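Local coordinates for protein catalase (Bacillus pumilus, PDB 4QOL) that catalyses the breakdown of hydrogen peroxide to water and oxygen at a heme, and can show peroxidase-like reactivity toward phenolic substrates, at residues Pro152-Asn157 with Pro161-Asp166; Thr97-Lys102 with Leu108-Gly113; Thr282-Glu287 with Phe422-Glu427. One frame throughout, in Å; residues are numbered along the deposited sequence.

Interaction 2 lies deep in the chain, near the heme, and the other two contacts lie farther out. In interaction 2, a buried loop, a carboxylate binds the two limbs and a guanidinium braces one of them; interaction 1, also buried, owes much of its cover to the second and third subunits and depends on packing against an arginine more than on direct bonds. These two meet where Pro152 packs against Ile99 and His100, and both reach the third subunit. Interaction 3 stands apart, its nearest atoms about 11 Å from interaction 1 and about 12 Å from interaction 2. Only partly buried, it joins a loop between barrel strands to helix 423-431 through a neutral amide.

Interaction 1 (Pro152-Asn157 with Pro161-Asp166); sequences PDPVTN and PDRYWD
Arg163 lays one face of its guanidinium against the turn at Asp153 and Pro154. Pro154 CD stands 3.4 Å above that plane and Asp153 CA 3.8 Å above it, both nearer its margin than its centre, so the ring methylene and the backbone carbon share the same face. Beside them the Asp153 carboxylate crosses the arginine chain at about a right angle, its plane 62° from that of the guanidinium. The salt bridge from Asp153 OD2 to Arg163 NE is long, at 3.6 Å; the same OD2 also packs on Arg163 CD at 3.5 Å. The tighter polar partners are on a neighbouring subunit: His381 of the second subunit bonds Asp153 OD2 through ND1 and takes Arg163 NH1 on its carbonyl, while Arg163 NH2 is held by the carbonyl of His148 in the same chain. The bend at chi3 (80°) carries NE of Arg163 toward the turn, and chi4 (-94°) sets the plane facing the proline.

The aspartate is fixed in turn by the backbone amides that follow it. OD1 of Asp153 accepts from Val155 N at 2.7 Å, an Asx turn, and from Thr156 N at 3.2 Å, this second donor coming from above the carboxylate plane. Asn157 N adds a 2.8 Å bond to Asp153 O. One carboxylate oxygen thus orders the turn while the other faces the arginine and the second subunit.

The contact joins the loop after helix 143-150 to the first turns of helix 161-169, which rests against helices 434-448 and 453-466 through Trp165.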
# COMPACT_ATOMS: atom_id res chain seq x y z
N PRO A 152 24.52 -3.51 -4.64
CA PRO A 152 24.82 -4.89 -4.34
C PRO A 152 24.27 -5.88 -5.38
O PRO A 152 23.14 -5.75 -5.82
CB PRO A 152 24.20 -5.07 -2.93
CG PRO A 152 24.45 -3.71 -2.30
CD PRO A 152 24.15 -2.74 -3.44
N ASP A 153 25.10 -6.88 -5.72
CA ASP A 153 24.74 -7.95 -6.65
C ASP A 153 23.41 -8.54 -6.20
O ASP A 153 23.19 -8.76 -4.97
CB ASP A 153 25.90 -8.94 -6.71
CG ASP A 153 25.65 -10.17 -7.54
OD1 ASP A 153 24.74 -10.92 -7.21
OD2 ASP A 153 26.47 -10.51 -8.43
N PRO A 154 22.49 -8.79 -7.16
CA PRO A 154 21.16 -9.24 -6.80
C PRO A 154 21.15 -10.67 -6.23
O PRO A 154 20.12 -11.11 -5.72
CB PRO A 154 20.39 -9.14 -8.11
CG PRO A 154 21.44 -9.31 -9.17
CD PRO A 154 22.59 -8.54 -8.61
N VAL A 155 22.26 -11.42 -6.39
CA VAL A 155 22.33 -12.76 -5.80
C VAL A 155 23.00 -12.71 -4.43
O VAL A 155 22.46 -13.32 -3.47
CB VAL A 155 23.11 -13.72 -6.73
CG1 VAL A 155 23.08 -15.14 -6.18
CG2 VAL A 155 22.54 -13.68 -8.15
N THR A 156 24.12 -12.02 -4.31
CA THR A 156 24.99 -12.06 -3.14
C THR A 156 24.70 -10.98 -2.10
O THR A 156 25.14 -11.11 -0.95
CB THR A 156 26.45 -11.89 -3.49
OG1 THR A 156 26.67 -10.56 -3.92
CG2 THR A 156 26.88 -12.88 -4.57
N ASN A 157 23.95 -9.93 -2.49
CA ASN A 157 23.80 -8.72 -1.65
C ASN A 157 25.10 -8.04 -1.28
O ASN A 157 25.16 -7.32 -0.26
CB ASN A 157 23.00 -9.07 -0.34
CG ASN A 157 22.36 -7.89 0.31
OD1 ASN A 157 22.32 -7.75 1.59
ND2 ASN A 157 21.92 -6.97 -0.53
N PRO A 161 32.61 -4.49 -7.81
CA PRO A 161 33.22 -3.66 -8.87
C PRO A 161 33.24 -4.27 -10.25
O PRO A 161 33.21 -3.54 -11.24
CB PRO A 161 34.66 -3.43 -8.37
CG PRO A 161 34.60 -3.75 -6.87
CD PRO A 161 33.56 -4.77 -6.70
N ASP A 162 33.32 -5.57 -10.39
CA ASP A 162 33.27 -6.14 -11.71
C ASP A 162 31.94 -5.82 -12.43
O ASP A 162 31.92 -5.65 -13.68
CB ASP A 162 33.43 -7.66 -11.59
CG ASP A 162 33.56 -8.33 -12.90
OD1 ASP A 162 34.41 -7.95 -13.74
OD2 ASP A 162 32.71 -9.20 -13.19
N ARG A 163 30.85 -5.64 -11.67
CA ARG A 163 29.56 -5.33 -12.26
C ARG A 163 29.48 -3.86 -12.69
O ARG A 163 29.09 -3.53 -13.84
CB ARG A 163 28.44 -5.66 -11.27
CG ARG A 163 28.37 -7.16 -10.97
CD ARG A 163 27.39 -7.49 -9.89
NE ARG A 163 26.01 -7.51 -10.44
CZ ARG A 163 25.17 -6.46 -10.43
NH1 ARG A 163 24.04 -6.59 -11.08
NH2 ARG A 163 25.44 -5.35 -9.76
N TYR A 164 29.84 -2.91 -11.81
CA TYR A 164 29.69 -1.51 -12.20
C TYR A 164 30.77 -1.08 -13.14
O TYR A 164 30.52 -0.22 -14.03
CB TYR A 164 29.59 -0.56 -11.01
CG TYR A 164 30.66 -0.49 -9.96
CD1 TYR A 164 31.80 0.23 -10.16
CD2 TYR A 164 30.49 -1.10 -8.71
CE1 TYR A 164 32.77 0.35 -9.18
CE2 TYR A 164 31.39 -0.93 -7.71
CZ TYR A 164 32.55 -0.23 -7.95
OH TYR A 164 33.51 -0.07 -6.92
N TRP A 165 31.97 -1.69 -13.03
CA TRP A 165 32.94 -1.39 -14.07
C TRP A 165 32.56 -1.93 -15.46
O TRP A 165 32.86 -1.26 -16.45
CB TRP A 165 34.36 -1.87 -13.67
CG TRP A 165 35.01 -0.93 -12.68
CD1 TRP A 165 35.21 -1.15 -11.35
CD2 TRP A 165 35.53 0.35 -12.95
NE1 TRP A 165 35.83 -0.07 -10.78
CE2 TRP A 165 36.03 0.87 -11.76
CE3 TRP A 165 35.68 1.13 -14.14
CZ2 TRP A 165 36.59 2.15 -11.67
CZ3 TRP A 165 36.29 2.35 -14.06
CH2 TRP A 165 36.70 2.89 -12.83
N ASP A 166 31.84 -3.06 -15.53
CA ASP A 166 31.33 -3.56 -16.79
C ASP A 166 30.46 -2.47 -17.41
O ASP A 166 30.65 -2.05 -18.55
CB ASP A 166 30.52 -4.81 -16.62
CG ASP A 166 30.07 -5.45 -17.95
OD1 ASP A 166 30.76 -5.31 -18.99
OD2 ASP A 166 29.11 -6.26 -17.89

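Interaction 2 (Thr97-Lys102 with Leu108-Gly113); sequences TVIHPK and LRDPRG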
# COMPACT_ATOMS: atom_id res chain seq x y z
N THR A 97 24.44 9.62 1.35
CA THR A 97 25.17 8.82 0.37
C THR A 97 24.26 8.38 -0.72
O THR A 97 23.14 8.92 -0.85
CB THR A 97 25.87 7.59 1.08
OG1 THR A 97 24.90 6.73 1.63
CG2 THR A 97 26.85 8.08 2.23
N VAL A 98 24.64 7.43 -1.56
CA VAL A 98 23.85 7.05 -2.72
C VAL A 98 23.39 5.61 -2.78
O VAL A 98 22.19 5.35 -2.90
CB VAL A 98 24.55 7.40 -4.07
CG1 VAL A 98 23.64 6.95 -5.25
CG2 VAL A 98 24.88 8.86 -4.11
N ILE A 99 24.31 4.66 -2.72
CA ILE A 99 24.04 3.31 -3.19
C ILE A 99 23.51 2.40 -2.08
O ILE A 99 22.58 1.65 -2.30
CB ILE A 99 25.27 2.72 -3.87
CG1 ILE A 99 25.47 3.43 -5.22
CG2 ILE A 99 25.18 1.19 -4.05
CD1 ILE A 99 24.35 3.25 -6.28
N HIS A 100 24.10 2.44 -0.92
CA HIS A 100 23.81 1.36 0.05
C HIS A 100 22.58 1.75 0.89
O HIS A 100 22.12 2.88 0.84
CB HIS A 100 25.01 0.99 0.90
CG HIS A 100 26.08 0.26 0.14
ND1 HIS A 100 26.13 -1.11 0.03
CD2 HIS A 100 27.06 0.75 -0.65
CE1 HIS A 100 27.18 -1.44 -0.70
NE2 HIS A 100 27.75 -0.34 -1.14
N PRO A 101 21.95 0.78 1.60
CA PRO A 101 20.68 1.04 2.28
C PRO A 101 20.79 1.94 3.51
O PRO A 101 21.88 2.39 3.88
CB PRO A 101 20.20 -0.38 2.71
CG PRO A 101 20.88 -1.31 1.78
CD PRO A 101 22.20 -0.68 1.52
N LYS A 102 19.65 2.17 4.16
CA LYS A 102 19.61 2.76 5.50
C LYS A 102 20.51 1.95 6.41
O LYS A 102 20.62 0.74 6.29
CB LYS A 102 18.17 2.75 6.04
CG LYS A 102 17.26 3.84 5.46
CD LYS A 102 15.87 3.69 6.06
CE LYS A 102 15.86 3.97 7.55
NZ LYS A 102 16.13 5.41 7.84
N LEU A 108 31.80 5.10 3.00
CA LEU A 108 31.93 4.51 1.69
C LEU A 108 32.17 5.54 0.59
O LEU A 108 31.77 6.67 0.73
CB LEU A 108 30.69 3.71 1.36
CG LEU A 108 30.18 2.71 2.41
CD1 LEU A 108 28.96 1.92 1.95
CD2 LEU A 108 31.30 1.72 2.79
N ARG A 109 32.76 5.08 -0.51
CA ARG A 109 32.96 5.93 -1.67
C ARG A 109 31.62 6.11 -2.35
O ARG A 109 30.91 5.11 -2.57
CB ARG A 109 33.99 5.29 -2.61
CG ARG A 109 34.29 6.15 -3.83
CD ARG A 109 35.45 5.65 -4.68
NE ARG A 109 36.66 5.40 -3.88
CZ ARG A 109 37.45 6.34 -3.40
NH1 ARG A 109 37.33 7.63 -3.76
NH2 ARG A 109 38.39 5.99 -2.58
N ASP A 110 31.27 7.33 -2.70
CA ASP A 110 29.95 7.61 -3.34
C ASP A 110 29.91 9.10 -3.58
O ASP A 110 30.43 9.85 -2.76
CB ASP A 110 28.78 7.25 -2.37
CG ASP A 110 27.80 6.17 -2.90
OD1 ASP A 110 27.91 5.66 -4.04
OD2 ASP A 110 26.97 5.66 -2.03
N PRO A 111 29.18 9.55 -4.61
CA PRO A 111 28.66 10.95 -4.51
C PRO A 111 27.89 11.13 -3.21
O PRO A 111 27.44 10.14 -2.60
CB PRO A 111 27.76 11.07 -5.70
CG PRO A 111 28.09 9.91 -6.57
CD PRO A 111 28.46 8.82 -5.66
N ARG A 112 27.82 12.35 -2.74
CA ARG A 112 26.91 12.70 -1.71
C ARG A 112 25.77 13.56 -2.21
O ARG A 112 26.00 14.53 -2.94
CB ARG A 112 27.64 13.48 -0.62
CG ARG A 112 28.18 12.63 0.56
CD ARG A 112 29.04 11.46 0.15
NE ARG A 112 29.54 10.67 1.33
CZ ARG A 112 30.25 9.57 1.17
NH1 ARG A 112 30.55 9.15 -0.03
NH2 ARG A 112 30.63 8.86 2.21
N GLY A 113 24.57 13.25 -1.75
CA GLY A 113 23.43 14.12 -2.04
C GLY A 113 23.45 15.38 -1.23
O GLY A 113 23.89 15.39 -0.08
O HOH W 1 26.53 3.86 -0.10
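Over one face of the Arg112 guanidinium sits the methyl CG2 of Thr97, 3.6 Å above the plane; at its edge NH1 and NH2 both grip Leu108 O, each at 2.9 Å, and NH1 also reaches Asp110 O. The ring of His100 has Ile99 CG2 over one face and is met obliquely by Leu108 CD1. Both segments belong to the loop linking antiparallel strands 88-96 and 113-120 of the catalase β-barrel, and the loop ends at Gly113 against the heme.

Asp110 ties the two limbs together. Its OD2 accepts from Val98 N at 3.0 Å and from Ile99 N at 2.9 Å, both from the same face of the carboxylate; the Val98 bond comes from well above the plane, 61° out of it, the Ile99 bond from the syn side. Water 1 donates a third bond to OD2 and accepts from His100 N, extending the carboxylate's hold by one more residue. Val98 and Asp110 probably correspond to the valine and aspartate that line the main channel to the heme in other catalases.

The first torsion of Val98 (180°) swings CG2 away from the carbonyl carbon and onto Pro111: CG2 is 3.9 Å from the ring atom CD and 3.2 Å from the buried carbonyl oxygen O of that proline, which has no hydrogen-bonding partner.

Interaction 3 (Thr282-Glu287 with Phe422-Glu427); sequences TKTWSE and FKQAGE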
# COMPACT_ATOMS: atom_id res chain seq x y z
N THR A 282 27.51 15.37 -18.02
CA THR A 282 28.85 14.87 -17.88
C THR A 282 29.92 15.96 -18.09
O THR A 282 31.10 15.69 -18.00
CB THR A 282 29.20 13.71 -18.82
OG1 THR A 282 29.26 14.19 -20.18
CG2 THR A 282 28.23 12.58 -18.66
N LYS A 283 29.48 17.22 -18.32
CA LYS A 283 30.35 18.36 -18.56
C LYS A 283 30.21 19.39 -17.45
O LYS A 283 29.09 19.68 -16.99
CB LYS A 283 29.99 19.06 -19.89
CG LYS A 283 30.02 18.15 -21.09
CD LYS A 283 31.46 17.77 -21.44
CE LYS A 283 31.58 16.85 -22.64
NZ LYS A 283 31.13 15.47 -22.31
N THR A 284 31.31 20.07 -17.14
CA THR A 284 31.32 21.35 -16.42
C THR A 284 31.57 22.50 -17.39
O THR A 284 31.91 22.30 -18.57
CB THR A 284 32.40 21.41 -15.36
OG1 THR A 284 33.69 21.15 -15.94
CG2 THR A 284 32.12 20.38 -14.27
N TRP A 285 31.32 23.71 -16.88
CA TRP A 285 31.68 24.92 -17.61
C TRP A 285 32.90 25.51 -16.99
O TRP A 285 33.01 25.66 -15.76
CB TRP A 285 30.53 25.98 -17.52
CG TRP A 285 29.21 25.61 -18.04
CD1 TRP A 285 28.87 24.61 -18.88
CD2 TRP A 285 28.01 26.40 -17.83
NE1 TRP A 285 27.51 24.67 -19.16
CE2 TRP A 285 26.96 25.78 -18.54
CE3 TRP A 285 27.74 27.56 -17.09
CZ2 TRP A 285 25.61 26.26 -18.50
CZ3 TRP A 285 26.47 28.04 -17.05
CH2 TRP A 285 25.39 27.41 -17.77
N SER A 286 33.76 26.05 -17.87
CA SER A 286 34.95 26.76 -17.40
C SER A 286 34.65 27.90 -16.47
O SER A 286 33.82 28.74 -16.79
CB SER A 286 35.73 27.30 -18.60
OG SER A 286 36.73 28.19 -18.13
N GLU A 287 35.31 27.94 -15.32
CA GLU A 287 35.15 29.06 -14.37
C GLU A 287 35.93 30.31 -14.78
O GLU A 287 35.64 31.41 -14.31
CB GLU A 287 35.49 28.61 -12.95
CG GLU A 287 34.53 27.50 -12.53
CD GLU A 287 34.63 27.04 -11.08
OE1 GLU A 287 35.57 27.46 -10.38
OE2 GLU A 287 33.76 26.22 -10.67
N PHE A 422 35.87 12.30 -23.46
CA PHE A 422 37.19 12.21 -22.81
C PHE A 422 37.92 13.50 -22.48
O PHE A 422 38.76 13.52 -21.59
CB PHE A 422 38.11 11.26 -23.58
CG PHE A 422 37.48 9.99 -23.93
CD1 PHE A 422 37.29 9.02 -22.96
CD2 PHE A 422 36.99 9.73 -25.20
CE1 PHE A 422 36.72 7.82 -23.25
CE2 PHE A 422 36.35 8.53 -25.50
CZ PHE A 422 36.20 7.57 -24.50
N LYS A 423 37.58 14.60 -23.15
CA LYS A 423 38.34 15.79 -23.00
C LYS A 423 38.37 16.37 -21.60
O LYS A 423 39.43 16.65 -21.07
CB LYS A 423 37.87 16.86 -24.01
CG LYS A 423 38.67 18.14 -23.88
CD LYS A 423 38.44 19.10 -25.04
CE LYS A 423 38.82 20.51 -24.61
NZ LYS A 423 38.67 21.49 -25.73
N GLN A 424 37.20 16.60 -21.01
CA GLN A 424 37.17 17.18 -19.67
C GLN A 424 37.74 16.26 -18.60
O GLN A 424 38.25 16.76 -17.60
CB GLN A 424 35.73 17.59 -19.32
CG GLN A 424 35.22 18.74 -20.16
CD GLN A 424 34.04 19.43 -19.55
OE1 GLN A 424 33.47 18.96 -18.56
NE2 GLN A 424 33.68 20.63 -20.08
N ALA A 425 37.65 14.94 -18.77
CA ALA A 425 38.28 13.99 -17.84
C ALA A 425 39.80 14.22 -17.85
O ALA A 425 40.42 14.17 -16.80
CB ALA A 425 37.97 12.58 -18.22
N GLY A 426 40.35 14.44 -19.02
CA GLY A 426 41.79 14.71 -19.13
C GLY A 426 42.12 16.05 -18.46
O GLY A 426 43.17 16.18 -17.81
N GLU A 427 41.27 17.06 -18.66
CA GLU A 427 41.50 18.35 -18.03
C GLU A 427 41.45 18.28 -16.54
O GLU A 427 42.29 18.87 -15.85
CB GLU A 427 40.50 19.42 -18.58
CG GLU A 427 40.66 19.67 -20.07
CD GLU A 427 39.56 20.52 -20.69
OE1 GLU A 427 39.86 21.18 -21.74
OE2 GLU A 427 38.36 20.52 -20.25
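Lys283 packs the middle of its side chain against the end of Gln424, its CD 3.6 Å from the amide carbon CD of the glutamine. The two chains cross obliquely, and the bend at chi2 (-71°) sets CD of Lys283 over one face of the Gln424 amide. The lysine's charge is used away from this overlap: NZ bridges to Asp280 and bonds the carbonyls of Pro419 and Asn420 as well as Thr282 OG1, which anchors the aliphatic part where the glutamine meets it.

Beyond the lysine, the amide of Gln424 grips the backbone of Thr284 with both its ends. Thr284 N donates to OE1 at 2.8 Å, in the carbonyl plane and on a lone pair. In return Gln424 NE2 donates to Thr284 O at 2.9 Å, a nearly straight bond of 165° at the hydrogen, although the donor is tilted from the plane of the threonine carbonyl. Thr284 OG1 lies 3.4 Å from OE1, at best a weak addition. The glutamine chain is extended beyond CG, spanning the distance from the first turn of helix 423-431 to the loop. A leucine here would probably leave both the N-H and the C=O of Thr284 without their mates and weaken the tie between loop and helix.

The contact fastens the loop between strands 258-267 and 293-302 of the β-barrel to the start of the C-terminal helical region. Phe422 and Ala425 also pack on helices 175-181 and 453-466. Because a donor and an acceptor of one residue are matched by an acceptor and a donor of the amide, turning the amide over would set N-H against N-H and oxygen against oxygen; the pairing therefore fixes its rotation without needing any charge.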